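Side-chain contacts in RegF protein (PDB 4HOJ), which binds glutathione and calcium ions and is a glutathione transferase homologue of the stringent starvation protein A type: residues K142-E147 with M151-L156; Y71-F76 with Q80-D85; F14-R19 with L159-D164. All blocks are in the same frame, centred on the assembly; numbering follows the deposited sequence.

How the contacts relate
The three contacts illustrate how one helix can tie distant parts of a glutathione transferase fold together. Helix 151-161 supplies a segment to contacts 1 and 3, whose centres lie about 14 Å apart; between them, Ala155 O probably accepts a hydrogen bond from Arg17 NE at 2.9 Å. Contact 2, its centre about 13 Å from that of contact 1, meets the start of the same helix, where Met151 N probably donates to Leu81 O at 2.7 Å. Contacts 2 and 3 do not touch. Contact 3 reaches glutathione directly through Phe14 and a calcium ion through Asp164, whereas the side chain of Leu156 in contact 1 remains about 13 Å from glutathione.

Contact 1. Residues K142-E147 with M151-L156; sequences KYILGE and MIDVAL
Matching first torsions set Asp153 and Ile144 against each other: Asp153 carries CG anti to its carbonyl carbon (chi1 -56°), sending the carboxylate off the helix toward the loop. Ile144 places CG1 likewise, and its side chain runs alongside the carboxylate in the reverse direction, Ile144 CG1 3.2 Å from Asp153 OD1. The backbone N of Ile144 donates to Asp153 OD1 at 3.0 Å, almost straight at 172°, meeting the syn lone pair of OD1. Asp153 OD2 accepts a 2.6 Å hydrogen bond from a water oxygen, and that water accepts in turn from Leu145 N. The carboxylate thus holds two successive N-H groups of the type I turn Tyr143-Gly146, one directly and one through water. Each oxygen has a further donor: Tyr180 OH for OD1 and the backbone N of Ser150 for OD2. That last bond is half of the capping box familiar at this helix in glutathione transferases, with Ser150 at the N-cap, Asp153 three residues on, and Phe149 packed on Val154 as the hydrophobic staple. Four hydrogen bonds therefore fix the rotation of a buried carboxylate, and such a number of donors would be expected to favour its ionised form. Tyr143 crosses the carboxylate at about a right angle, its CB 3.5 Å from Asp153 OD2 and the two planes 69° apart. Beyond the polar centre, the extended tip of Ile144 crosses Leu156 at about a right angle, and the pair Ile144 CD1 and Leu156 CD2 is tight at 3.5 Å. Leu145 also crosses its partner nearly perpendicularly, bringing Leu145 CD1 to 3.5 Å from Ile152 CG1. Ile152 itself is wedged between this turn and helix 86-102, where Val95, Leu96 and Met99 receive it.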
loop_
_atom_site.group_PDB
_atom_site.type_symbol
_atom_site.label_atom_id
_atom_site.label_comp_id
_atom_site.label_asym_id
_atom_site.label_seq_id
_atom_site.Cartn_x
_atom_site.Cartn_y
_atom_site.Cartn_z
ATOM N N LYS A 142 -21.622 12.453 2.336
ATOM C CA LYS A 142 -21.976 11.782 3.596
ATOM C C LYS A 142 -20.810 10.952 4.102
ATOM O O LYS A 142 -20.539 10.920 5.311
ATOM C CB LYS A 142 -23.208 10.881 3.416
ATOM C CG LYS A 142 -23.808 10.258 4.709
ATOM C CD LYS A 142 -25.302 9.836 4.492
ATOM C CE LYS A 142 -25.843 8.918 5.614
ATOM N NZ LYS A 142 -25.911 7.463 5.188
ATOM N N TYR A 143 -20.112 10.275 3.189
ATOM C CA TYR A 143 -18.962 9.460 3.584
ATOM C C TYR A 143 -17.770 9.917 2.751
ATOM O O TYR A 143 -17.925 10.735 1.830
ATOM C CB TYR A 143 -19.253 7.984 3.350
ATOM C CG TYR A 143 -20.441 7.519 4.152
ATOM C CD1 TYR A 143 -20.296 7.127 5.454
ATOM C CD2 TYR A 143 -21.698 7.477 3.576
ATOM C CE1 TYR A 143 -21.394 6.722 6.206
ATOM C CE2 TYR A 143 -22.811 7.069 4.307
ATOM C CZ TYR A 143 -22.643 6.684 5.613
ATOM O OH TYR A 143 -23.719 6.268 6.368
ATOM N N ILE A 144 -16.583 9.390 3.036
ATOM C CA ILE A 144 -15.393 9.914 2.375
ATOM C C ILE A 144 -15.431 9.762 0.840
ATOM O O ILE A 144 -14.998 10.671 0.133
ATOM C CB ILE A 144 -14.099 9.329 2.960
ATOM C CG1 ILE A 144 -14.037 9.574 4.447
ATOM C CG2 ILE A 144 -12.886 10.036 2.368
ATOM C CD1 ILE A 144 -12.835 8.929 5.051
ATOM N N LEU A 145 -15.950 8.656 0.316
ATOM C CA LEU A 145 -15.955 8.481 -1.140
ATOM C C LEU A 145 -17.248 8.924 -1.807
ATOM O O LEU A 145 -17.382 8.876 -3.042
ATOM C CB LEU A 145 -15.698 7.030 -1.528
ATOM C CG LEU A 145 -14.327 6.493 -1.104
ATOM C CD1 LEU A 145 -14.152 5.141 -1.767
ATOM C CD2 LEU A 145 -13.213 7.452 -1.514
ATOM N N GLY A 146 -18.213 9.370 -1.027
ATOM C CA GLY A 146 -19.492 9.705 -1.630
ATOM C C GLY A 146 -20.637 9.360 -0.716
ATOM O O GLY A 146 -20.518 9.426 0.506
ATOM N N GLU A 147 -21.767 8.975 -1.276
ATOM C CA GLU A 147 -22.905 8.805 -0.397
ATOM C C GLU A 147 -22.935 7.409 0.226
ATOM O O GLU A 147 -23.791 7.140 1.055
ATOM C CB GLU A 147 -24.201 9.161 -1.123
ATOM C CG GLU A 147 -24.338 8.412 -2.364
ATOM C CD GLU A 147 -25.579 8.817 -3.237
ATOM O OE1 GLU A 147 -26.103 9.988 -3.236
ATOM O OE2 GLU A 147 -26.050 7.901 -3.932
ATOM N N MET A 151 -14.712 1.044 2.865
ATOM C CA MET A 151 -13.487 0.660 3.591
ATOM C C MET A 151 -12.609 1.873 3.882
ATOM O O MET A 151 -11.805 1.887 4.804
ATOM C CB MET A 151 -12.698 -0.286 2.691
ATOM C CG MET A 151 -11.540 -0.813 3.453
ATOM S SD MET A 151 -12.193 -1.982 4.634
ATOM C CE MET A 151 -12.374 -3.402 3.558
ATOM N N ILE A 152 -12.759 2.914 3.080
ATOM C CA ILE A 152 -11.998 4.116 3.331
ATOM C C ILE A 152 -12.405 4.798 4.650
ATOM O O ILE A 152 -11.583 5.268 5.447
ATOM C CB ILE A 152 -11.976 5.072 2.089
ATOM C CG1 ILE A 152 -11.817 4.333 0.737
ATOM C CG2 ILE A 152 -10.869 6.103 2.288
ATOM C CD1 ILE A 152 -10.881 3.201 0.599
ATOM N N ASP A 153 -13.707 4.809 4.900
ATOM C CA ASP A 153 -14.220 5.245 6.202
ATOM C C ASP A 153 -13.730 4.360 7.353
ATOM O O ASP A 153 -13.325 4.826 8.418
ATOM C CB ASP A 153 -15.746 5.240 6.186
ATOM C CG ASP A 153 -16.307 6.098 5.047
ATOM O OD1 ASP A 153 -16.160 7.340 5.122
ATOM O OD2 ASP A 153 -16.884 5.544 4.114
ATOM N N VAL A 154 -13.699 3.074 7.100
ATOM C CA VAL A 154 -13.211 2.138 8.096
ATOM C C VAL A 154 -11.782 2.460 8.476
ATOM O O VAL A 154 -11.432 2.482 9.680
ATOM C CB VAL A 154 -13.273 0.698 7.578
ATOM C CG1 VAL A 154 -12.487 -0.262 8.490
ATOM C CG2 VAL A 154 -14.730 0.256 7.442
ATOM N N ALA A 155 -10.929 2.710 7.476
ATOM C CA ALA A 155 -9.488 2.900 7.753
ATOM C C ALA A 155 -9.253 4.184 8.604
ATOM O O ALA A 155 -8.364 4.212 9.442
ATOM C CB ALA A 155 -8.750 2.955 6.428
ATOM N N LEU A 156 -10.050 5.227 8.370
ATOM C CA LEU A 156 -9.855 6.473 9.073
ATOM C C LEU A 156 -10.503 6.486 10.466
ATOM O O LEU A 156 -10.026 7.180 11.353
ATOM C CB LEU A 156 -10.475 7.580 8.215
ATOM C CG LEU A 156 -10.411 8.996 8.819
ATOM C CD1 LEU A 156 -8.954 9.444 9.081
ATOM C CD2 LEU A 156 -11.097 9.980 7.855
HETATM O O HOH W 1 -16.864 6.101 1.538
#

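Contact 2. Residues Y71-F76 with Q80-D85; sequences YIDERF and QLMPGD
Asp73 stands out from the last turns of its helix with its carboxylate spread between Leu81 and Met82, one oxygen serving each residue. With CG lying opposite the backbone N (chi1 -163°), the group reaches across to the neighbouring loop. Asp73 OD1 accepts the backbone N-H of Leu81 at 2.9 Å; the donor comes in on the syn side but 20° out of the carboxylate plane, and the bond is somewhat bent, at 152°. Asp73 OD1 also lies 3.3 Å from Leu81 CB, so the start of the leucine side chain passes close beside it, obliquely to the carboxylate. On the other branch, Asp73 OD2 faces Met82 CG at 3.3 Å and receives a hydrogen bond from a water at 2.7 Å. This water accepts from Met82 N at 3.1 Å, so the second oxygen grips the next amide indirectly. The loop concerned is the linker of the glutathione transferase fold, running from the final helix of the thioredoxin-like domain, 65-75, to the first long helix of the helical domain, 86-102. Lys25 on helix 13-25 forms a salt bridge with Asp73 OD1 and also donates to the carbonyl O of Phe76, joining the carboxylate to the residue that leaves the helix. Met82, bent along its chain, packs with Leu81 on Met151 of helix 151-161. One residue beyond Asp73, Glu74 turns to the dimer interface and makes salt bridges with Arg89 and Arg93 of the second subunit.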
loop_
_atom_site.group_PDB
_atom_site.type_symbol
_atom_site.label_atom_id
_atom_site.label_comp_id
_atom_site.label_asym_id
_atom_site.label_seq_id
_atom_site.Cartn_x
_atom_site.Cartn_y
_atom_site.Cartn_z
ATOM N N TYR A 71 -8.571 -8.310 2.132
ATOM C CA TYR A 71 -8.858 -9.734 2.119
ATOM C C TYR A 71 -10.249 -10.000 2.671
ATOM O O TYR A 71 -11.041 -10.684 2.031
ATOM C CB TYR A 71 -7.772 -10.523 2.892
ATOM C CG TYR A 71 -8.145 -11.957 3.060
ATOM C CD1 TYR A 71 -8.061 -12.847 2.003
ATOM C CD2 TYR A 71 -8.569 -12.430 4.288
ATOM C CE1 TYR A 71 -8.400 -14.183 2.169
ATOM C CE2 TYR A 71 -8.928 -13.765 4.468
ATOM C CZ TYR A 71 -8.847 -14.628 3.415
ATOM O OH TYR A 71 -9.161 -15.951 3.585
ATOM N N ILE A 72 -10.563 -9.451 3.838
ATOM C CA ILE A 72 -11.853 -9.727 4.436
ATOM C C ILE A 72 -12.986 -9.300 3.474
ATOM O O ILE A 72 -13.992 -9.999 3.328
ATOM C CB ILE A 72 -11.968 -9.074 5.805
ATOM C CG1 ILE A 72 -11.001 -9.732 6.770
ATOM C CG2 ILE A 72 -13.418 -9.270 6.331
ATOM C CD1 ILE A 72 -10.808 -8.899 8.036
ATOM N N ASP A 73 -12.803 -8.142 2.835
ATOM C CA ASP A 73 -13.836 -7.639 1.951
ATOM C C ASP A 73 -14.062 -8.578 0.773
ATOM O O ASP A 73 -15.195 -8.710 0.289
ATOM C CB ASP A 73 -13.457 -6.245 1.436
ATOM C CG ASP A 73 -14.623 -5.503 0.851
ATOM O OD1 ASP A 73 -15.756 -5.618 1.403
ATOM O OD2 ASP A 73 -14.454 -4.798 -0.164
ATOM N N GLU A 74 -12.990 -9.208 0.283
ATOM C CA GLU A 74 -13.105 -10.102 -0.850
ATOM C C GLU A 74 -13.589 -11.476 -0.399
ATOM O O GLU A 74 -14.333 -12.157 -1.136
ATOM C CB GLU A 74 -11.787 -10.172 -1.661
ATOM C CG GLU A 74 -11.459 -8.840 -2.355
ATOM C CD GLU A 74 -10.304 -8.930 -3.337
ATOM O OE1 GLU A 74 -9.592 -9.966 -3.314
ATOM O OE2 GLU A 74 -10.123 -7.955 -4.118
ATOM N N ARG A 75 -13.218 -11.888 0.807
ATOM C CA ARG A 75 -13.493 -13.217 1.320
ATOM C C ARG A 75 -14.974 -13.378 1.736
ATOM O O ARG A 75 -15.572 -14.462 1.597
ATOM C CB ARG A 75 -12.554 -13.466 2.492
ATOM C CG ARG A 75 -12.835 -14.665 3.302
ATOM C CD ARG A 75 -12.285 -15.903 2.647
ATOM N NE ARG A 75 -12.494 -16.995 3.576
ATOM C CZ ARG A 75 -13.673 -17.561 3.820
ATOM N NH1 ARG A 75 -14.761 -17.162 3.165
ATOM N NH2 ARG A 75 -13.762 -18.544 4.707
ATOM N N PHE A 76 -15.556 -12.301 2.256
ATOM C CA PHE A 76 -16.966 -12.260 2.661
ATOM C C PHE A 76 -17.585 -11.123 1.869
ATOM O O PHE A 76 -17.590 -9.977 2.336
ATOM C CB PHE A 76 -17.084 -11.934 4.148
ATOM C CG PHE A 76 -16.475 -12.957 5.071
ATOM C CD1 PHE A 76 -16.672 -14.313 4.870
ATOM C CD2 PHE A 76 -15.741 -12.546 6.173
ATOM C CE1 PHE A 76 -16.117 -15.236 5.730
ATOM C CE2 PHE A 76 -15.188 -13.472 7.048
ATOM C CZ PHE A 76 -15.384 -14.821 6.818
ATOM N N GLN A 80 -20.688 -5.441 0.486
ATOM C CA GLN A 80 -19.463 -4.877 -0.101
ATOM C C GLN A 80 -18.995 -3.588 0.576
ATOM O O GLN A 80 -19.780 -2.659 0.773
ATOM C CB GLN A 80 -19.659 -4.588 -1.596
ATOM C CG GLN A 80 -20.175 -5.778 -2.390
ATOM C CD GLN A 80 -20.907 -5.386 -3.672
ATOM O OE1 GLN A 80 -21.624 -4.376 -3.723
ATOM N NE2 GLN A 80 -20.737 -6.198 -4.711
ATOM N N LEU A 81 -17.724 -3.537 0.956
ATOM C CA LEU A 81 -17.196 -2.353 1.583
ATOM C C LEU A 81 -16.435 -1.496 0.587
ATOM O O LEU A 81 -15.886 -0.504 0.928
ATOM C CB LEU A 81 -16.372 -2.688 2.862
ATOM C CG LEU A 81 -17.253 -3.197 4.005
ATOM C CD1 LEU A 81 -16.418 -3.563 5.220
ATOM C CD2 LEU A 81 -18.291 -2.138 4.335
ATOM N N MET A 82 -16.461 -1.853 -0.695
ATOM C CA MET A 82 -15.899 -0.989 -1.725
ATOM C C MET A 82 -16.914 -0.773 -2.836
ATOM O O MET A 82 -17.726 -1.638 -3.112
ATOM C CB MET A 82 -14.619 -1.602 -2.310
ATOM C CG MET A 82 -13.465 -1.859 -1.325
ATOM S SD MET A 82 -12.514 -0.372 -0.930
ATOM C CE MET A 82 -10.952 -0.685 -1.865
ATOM N N PRO A 83 -16.816 0.359 -3.570
ATOM C CA PRO A 83 -17.619 0.536 -4.800
ATOM C C PRO A 83 -17.262 -0.513 -5.833
ATOM O O PRO A 83 -16.192 -1.095 -5.737
ATOM C CB PRO A 83 -17.207 1.920 -5.288
ATOM C CG PRO A 83 -15.937 2.261 -4.527
ATOM C CD PRO A 83 -16.020 1.554 -3.243
ATOM N N GLY A 84 -18.145 -0.780 -6.788
ATOM C CA GLY A 84 -17.814 -1.680 -7.883
ATOM C C GLY A 84 -17.021 -1.036 -8.996
ATOM O O GLY A 84 -16.361 -1.716 -9.799
ATOM N N ASP A 85 -17.106 0.280 -9.089
ATOM C CA ASP A 85 -16.591 0.965 -10.264
ATOM C C ASP A 85 -15.055 1.039 -10.171
ATOM O O ASP A 85 -14.545 1.579 -9.193
ATOM C CB ASP A 85 -17.186 2.362 -10.301
ATOM C CG ASP A 85 -16.540 3.240 -11.337
ATOM O OD1 ASP A 85 -16.230 2.748 -12.446
ATOM O OD2 ASP A 85 -16.354 4.431 -11.030
HETATM O O HOH W 2 -16.512 -4.690 -1.865
#

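Contact 3. Residues F14-R19 with L159-D164; sequences FSHRCR and LLWRLD. With CA (calcium ion), chain B; GSH (glutathione), chain C.
Beside the glutathione pocket, where the thioredoxin-like domain meets the helical domain, His16 reaches across to Arg162 and Trp161. Arg162 NH1 donates to His16 ND1 at 2.9 Å in a nearly straight bond of 169°. The donor lies in the imidazole plane and the acceptor in the guanidinium plane, although the two planes are twisted 54° against each other about this line. A chi1 of -170°, which turns the ring away from its own backbone N, brings ND1 to the arginine. The imidazole edge also points toward the five-membered ring of Trp161 in an offset edge-to-face pair, with centroids 5.7 Å apart. Glu198 holds both partners, by a salt bridge to Arg162 NH2 and through its carbonyl O to Trp161 NE1. Phe14, on the same helix as His16, lays one ring face against glutathione, whose CB1 sits 3.7 Å above the plane of the Phe14 ring. Farther along, Asp164 binds a calcium ion through its carbonyl O and OD1, joined by Asp167 and two waters. Such an interdomain seam, with helix 13-25 between bound glutathione and helix 151-161, belongs to the glutathione transferase fold.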
loop_
_atom_site.group_PDB
_atom_site.type_symbol
_atom_site.label_atom_id
_atom_site.label_comp_id
_atom_site.label_asym_id
_atom_site.label_seq_id
_atom_site.Cartn_x
_atom_site.Cartn_y
_atom_site.Cartn_z
ATOM N N PHE A 14 -4.821 0.244 14.514
ATOM C CA PHE A 14 -4.745 -0.574 13.306
ATOM C C PHE A 14 -5.513 -1.832 13.482
ATOM O O PHE A 14 -6.262 -2.240 12.583
ATOM C CB PHE A 14 -3.270 -0.821 12.932
ATOM C CG PHE A 14 -2.516 0.462 12.714
ATOM C CD1 PHE A 14 -2.721 1.181 11.553
ATOM C CD2 PHE A 14 -1.697 0.972 13.672
ATOM C CE1 PHE A 14 -2.056 2.360 11.327
ATOM C CE2 PHE A 14 -1.048 2.203 13.492
ATOM C CZ PHE A 14 -1.235 2.901 12.304
ATOM N N SER A 15 -5.475 -2.416 14.689
ATOM C CA SER A 15 -6.347 -3.558 15.028
ATOM C C SER A 15 -7.838 -3.157 15.035
ATOM O O SER A 15 -8.707 -3.942 14.643
ATOM C CB SER A 15 -5.984 -4.111 16.448
ATOM O OG SER A 15 -4.623 -4.617 16.453
ATOM N N HIS A 16 -8.087 -1.943 15.501
ATOM C CA HIS A 16 -9.433 -1.405 15.558
ATOM C C HIS A 16 -10.054 -1.396 14.141
ATOM O O HIS A 16 -11.223 -1.764 13.951
ATOM C CB HIS A 16 -9.337 -0.023 16.183
ATOM C CG HIS A 16 -10.649 0.592 16.532
ATOM N ND1 HIS A 16 -10.701 1.844 17.086
ATOM C CD2 HIS A 16 -11.942 0.181 16.342
ATOM C CE1 HIS A 16 -11.975 2.170 17.292
ATOM N NE2 HIS A 16 -12.753 1.183 16.838
ATOM N N ARG A 17 -9.246 -1.070 13.114
ATOM C CA ARG A 17 -9.781 -1.056 11.745
ATOM C C ARG A 17 -10.295 -2.439 11.401
ATOM O O ARG A 17 -11.387 -2.585 10.816
ATOM C CB ARG A 17 -8.697 -0.725 10.684
ATOM C CG ARG A 17 -8.070 0.610 10.773
ATOM C CD ARG A 17 -6.938 0.676 9.737
ATOM N NE ARG A 17 -6.501 2.053 9.485
ATOM C CZ ARG A 17 -5.397 2.322 8.779
ATOM N NH1 ARG A 17 -4.526 1.352 8.433
ATOM N NH2 ARG A 17 -5.162 3.592 8.512
ATOM N N CYS A 18 -9.505 -3.473 11.729
ATOM C CA CYS A 18 -9.877 -4.846 11.347
ATOM C C CYS A 18 -11.070 -5.336 12.154
ATOM O O CYS A 18 -11.972 -5.976 11.605
ATOM C CB CYS A 18 -8.685 -5.774 11.544
ATOM S SG CYS A 18 -7.228 -5.307 10.578
ATOM N N ARG A 19 -11.160 -5.000 13.440
ATOM C CA ARG A 19 -12.330 -5.323 14.246
ATOM C C ARG A 19 -13.569 -4.679 13.658
ATOM O O ARG A 19 -14.619 -5.326 13.568
ATOM C CB ARG A 19 -12.078 -4.937 15.727
ATOM C CG ARG A 19 -11.093 -5.893 16.412
ATOM C CD ARG A 19 -10.914 -5.486 17.875
ATOM N NE ARG A 19 -9.775 -4.599 18.113
ATOM C CZ ARG A 19 -9.841 -3.311 18.479
ATOM N NH1 ARG A 19 -8.719 -2.676 18.894
ATOM N NH2 ARG A 19 -10.983 -2.673 18.503
ATOM N N LEU A 159 -8.651 6.655 13.982
ATOM C CA LEU A 159 -7.994 7.933 14.272
ATOM C C LEU A 159 -8.980 8.973 14.743
ATOM O O LEU A 159 -8.753 9.615 15.754
ATOM C CB LEU A 159 -7.223 8.411 13.055
ATOM C CG LEU A 159 -6.697 9.861 13.123
ATOM C CD1 LEU A 159 -5.817 10.025 14.360
ATOM C CD2 LEU A 159 -5.913 10.161 11.860
ATOM N N LEU A 160 -10.094 9.090 14.071
ATOM C CA LEU A 160 -11.097 10.069 14.529
ATOM C C LEU A 160 -11.644 9.739 15.913
ATOM O O LEU A 160 -11.891 10.651 16.697
ATOM C CB LEU A 160 -12.257 10.152 13.496
ATOM C CG LEU A 160 -11.791 10.504 12.079
ATOM C CD1 LEU A 160 -13.000 10.611 11.128
ATOM C CD2 LEU A 160 -11.046 11.792 12.125
ATOM N N TRP A 161 -11.766 8.439 16.241
ATOM C CA TRP A 161 -12.208 8.070 17.584
ATOM C C TRP A 161 -11.226 8.583 18.632
ATOM O O TRP A 161 -11.661 8.910 19.740
ATOM C CB TRP A 161 -12.279 6.542 17.628
ATOM C CG TRP A 161 -12.776 6.055 18.950
ATOM C CD1 TRP A 161 -12.016 5.441 19.896
ATOM C CD2 TRP A 161 -14.101 6.171 19.500
ATOM N NE1 TRP A 161 -12.777 5.186 21.028
ATOM C CE2 TRP A 161 -14.063 5.589 20.783
ATOM C CE3 TRP A 161 -15.304 6.716 19.030
ATOM C CZ2 TRP A 161 -15.186 5.545 21.619
ATOM C CZ3 TRP A 161 -16.427 6.640 19.849
ATOM C CH2 TRP A 161 -16.349 6.060 21.122
ATOM N N ARG A 162 -9.939 8.654 18.286
ATOM C CA ARG A 162 -8.845 8.952 19.192
ATOM C C ARG A 162 -8.453 10.408 19.215
ATOM O O ARG A 162 -7.438 10.719 19.881
ATOM C CB ARG A 162 -7.603 8.080 18.833
ATOM C CG ARG A 162 -7.780 6.613 19.254
ATOM C CD ARG A 162 -6.733 5.719 18.524
ATOM N NE ARG A 162 -6.733 4.375 19.053
ATOM C CZ ARG A 162 -7.654 3.434 18.823
ATOM N NH1 ARG A 162 -8.680 3.723 17.988
ATOM N NH2 ARG A 162 -7.537 2.211 19.320
ATOM N N LEU A 163 -9.228 11.330 18.623
ATOM C CA LEU A 163 -8.734 12.719 18.643
ATOM C C LEU A 163 -8.597 13.267 20.048
ATOM O O LEU A 163 -7.569 13.926 20.357
ATOM C CB LEU A 163 -9.580 13.663 17.820
ATOM C CG LEU A 163 -9.680 13.277 16.342
ATOM C CD1 LEU A 163 -10.593 14.237 15.607
ATOM C CD2 LEU A 163 -8.309 13.216 15.706
ATOM N N ASP A 164 -9.545 12.993 20.958
ATOM C CA ASP A 164 -9.383 13.436 22.344
ATOM C C ASP A 164 -8.196 12.722 23.011
ATOM O O ASP A 164 -7.352 13.382 23.710
ATOM C CB ASP A 164 -10.701 13.203 23.108
ATOM C CG ASP A 164 -10.682 13.751 24.536
ATOM O OD1 ASP A 164 -9.713 14.408 25.000
ATOM O OD2 ASP A 164 -11.703 13.541 25.238
HETATM CA CA CA B . -7.597 14.811 25.520
HETATM N N1 GSH C . 1.291 -0.747 9.308
HETATM C CA1 GSH C . 0.704 -1.545 10.424
HETATM C C1 GSH C . -0.707 -1.889 10.118
HETATM O O11 GSH C . -1.197 -2.968 10.538
HETATM O O12 GSH C . -1.372 -1.059 9.471
HETATM C CB1 GSH C . 0.891 -0.839 11.774
HETATM C CG1 GSH C . 0.540 -1.724 12.975
HETATM C CD1 GSH C . 1.077 -1.111 14.255
HETATM O OE1 GSH C . 1.658 -0.051 14.306
HETATM N N2 GSH C . 0.770 -1.877 15.369
HETATM C CA2 GSH C . 1.260 -1.427 16.672
HETATM C C2 GSH C . 2.185 -2.510 17.170
HETATM O O2 GSH C . 2.035 -3.717 17.073
HETATM C CB2 GSH C . 0.210 -1.256 17.717
HETATM S SG2 GSH C . -1.073 -0.120 17.272
HETATM N N3 GSH C . 3.302 -1.990 17.946
HETATM C CA3 GSH C . 4.301 -2.881 18.507
HETATM C C3 GSH C . 5.611 -2.538 17.869
HETATM O O31 GSH C . 5.777 -1.747 16.879
HETATM O O32 GSH C . 6.605 -3.118 18.365
HETATM O O HOH W 3 -6.178 12.932 26.607
HETATM O O HOH W 4 -7.821 16.783 24.201
#